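PDB 1YT8: thiosulfate sulfurtransferase from Pseudomonas aeruginosa, which probably transfers sulfur from thiosulfate to cyanide, as rhodanese-family sulfurtransferases do, using a chain built of repeated rhodanese-like domains. Local coordinates for residues T282-L286 and V317-R321. Residues are numbered along the deposited sequence; the frame is centred on the assembly and turned at random.
Sequences TTYLL and VASVR
Y284 carries most of this contact, reaching from the strand into the bend of segment 317-321. Its CG is anti to the carbonyl carbon (chi1 -61°), which directs the ring toward segment 317-321. The ring is packed between A318 CA over one face and T282 CG2 over the other, the latter offset toward the rim. A318 CA stands 4.0 Å from the centroid of the Y284 ring, 30° off the normal, a CH-pi contact. The methyl CB of A318 meets CE2 of Y284 at 3.7 Å. V317 O approaches CE1 of Y284 obliquely, 3.5 Å away.

The phenol end is held by polar groups. V320 N donates a hydrogen bond to Y284 OH from near the ring plane, 3.2 Å long with an N-H...O angle of 150°. Y284 OH is also hydrogen-bonded to R58 O, in another rhodanese-like region of the same chain. This buried hydroxyl thus bridges segment 317-321 and that region. V320 CG2 packs 3.3 Å from Y284 OH.

The packing thins at the pairs L286-V317 and T282-V320. L286 and V317 meet tip to tip, with CD2 of L286 3.7 Å from CG1 of V317. The loose spot is at the other end, where T282 OG1 comes no nearer than 4.2 Å to CG1 of V320. All the touching residues are buried, while R321 turns away from the strand and is partly exposed.

Strand 283-287 belongs to the parallel five-stranded sheet of a rhodanese-like domain, between strands 324-328 and 303-304. T283 and L285 point to the other side, where they touch helix 269-277. Segment 317-321 packs against the Y284 side of this strand as it runs from the end region of helix 314-317 toward strand 324-328.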
loop_
_atom_site.group_PDB
_atom_site.type_symbol
_atom_site.label_atom_id
_atom_site.label_comp_id
_atom_site.label_asym_id
_atom_site.label_seq_id
_atom_site.Cartn_x
_atom_site.Cartn_y
_atom_site.Cartn_z
ATOM N N THR A 282 8.457 14.972 10.171
ATOM C CA THR A 282 7.318 14.067 10.091
ATOM C C THR A 282 7.784 12.746 10.700
ATOM O O THR A 282 8.787 12.187 10.268
ATOM C CB THR A 282 6.907 13.799 8.627
ATOM O OG1 THR A 282 6.446 15.014 8.024
ATOM C CG2 THR A 282 5.803 12.753 8.573
ATOM N N THR A 283 7.060 12.254 11.699
ATOM C CA THR A 283 7.420 11.001 12.355
ATOM C C THR A 283 6.252 10.022 12.314
ATOM O O THR A 283 5.207 10.274 12.906
ATOM C CB THR A 283 7.817 11.244 13.834
ATOM O OG1 THR A 283 8.928 12.147 13.885
ATOM C CG2 THR A 283 8.208 9.934 14.509
ATOM N N TYR A 284 6.435 8.914 11.602
ATOM C CA TYR A 284 5.402 7.889 11.484
ATOM C C TYR A 284 5.661 6.792 12.517
ATOM O O TYR A 284 6.737 6.199 12.528
ATOM C CB TYR A 284 5.438 7.241 10.092
ATOM C CG TYR A 284 5.199 8.159 8.911
ATOM C CD1 TYR A 284 3.916 8.612 8.596
ATOM C CD2 TYR A 284 6.250 8.526 8.071
ATOM C CE1 TYR A 284 3.686 9.405 7.465
ATOM C CE2 TYR A 284 6.032 9.318 6.941
ATOM C CZ TYR A 284 4.750 9.751 6.646
ATOM O OH TYR A 284 4.539 10.529 5.537
ATOM N N LEU A 285 4.681 6.523 13.374
ATOM C CA LEU A 285 4.802 5.469 14.383
ATOM C C LEU A 285 4.081 4.255 13.797
ATOM O O LEU A 285 2.855 4.252 13.689
ATOM C CB LEU A 285 4.129 5.905 15.687
ATOM C CG LEU A 285 4.176 4.913 16.853
ATOM C CD1 LEU A 285 5.630 4.581 17.200
ATOM C CD2 LEU A 285 3.462 5.517 18.055
ATOM N N LEU A 286 4.844 3.226 13.437
ATOM C CA LEU A 286 4.286 2.037 12.785
ATOM C C LEU A 286 4.497 0.687 13.485
ATOM O O LEU A 286 5.607 0.359 13.890
ATOM C CB LEU A 286 4.858 1.956 11.373
ATOM C CG LEU A 286 4.887 3.284 10.609
ATOM C CD1 LEU A 286 5.710 3.120 9.342
ATOM C CD2 LEU A 286 3.472 3.733 10.285
ATOM N N VAL A 317 2.154 4.458 2.958
ATOM C CA VAL A 317 2.160 4.906 4.349
ATOM C C VAL A 317 3.087 6.101 4.563
ATOM O O VAL A 317 2.658 7.161 5.023
ATOM C CB VAL A 317 2.603 3.749 5.274
ATOM C CG1 VAL A 317 2.563 4.187 6.732
ATOM C CG2 VAL A 317 1.704 2.535 5.045
ATOM N N ALA A 318 4.361 5.916 4.242
ATOM C CA ALA A 318 5.353 6.978 4.382
ATOM C C ALA A 318 5.469 7.682 3.038
ATOM O O ALA A 318 6.419 7.465 2.284
ATOM C CB ALA A 318 6.696 6.388 4.796
ATOM N N SER A 319 4.486 8.526 2.747
ATOM C CA SER A 319 4.430 9.254 1.490
ATOM C C SER A 319 5.329 10.484 1.454
ATOM O O SER A 319 5.602 11.032 0.385
ATOM C CB SER A 319 2.978 9.642 1.196
ATOM O OG SER A 319 2.166 8.476 1.170
ATOM N N VAL A 320 5.781 10.924 2.623
ATOM C CA VAL A 320 6.671 12.071 2.703
ATOM C C VAL A 320 8.100 11.541 2.638
ATOM O O VAL A 320 8.614 11.002 3.616
ATOM C CB VAL A 320 6.483 12.843 4.027
ATOM C CG1 VAL A 320 7.516 13.959 4.131
ATOM C CG2 VAL A 320 5.069 13.416 4.099
ATOM N N ARG A 321 8.729 11.676 1.474
ATOM C CA ARG A 321 10.101 11.216 1.299
ATOM C C ARG A 321 10.976 12.127 2.155
ATOM O O ARG A 321 10.869 13.352 2.075
ATOM C CB ARG A 321 10.504 11.310 -0.177
ATOM C CG ARG A 321 11.868 10.714 -0.502
ATOM C CD ARG A 321 11.965 9.239 -0.106
ATOM N NE ARG A 321 13.198 8.642 -0.613
ATOM C CZ ARG A 321 13.713 7.492 -0.189
ATOM N NH1 ARG A 321 13.108 6.796 0.765
ATOM N NH2 ARG A 321 14.837 7.034 -0.729
#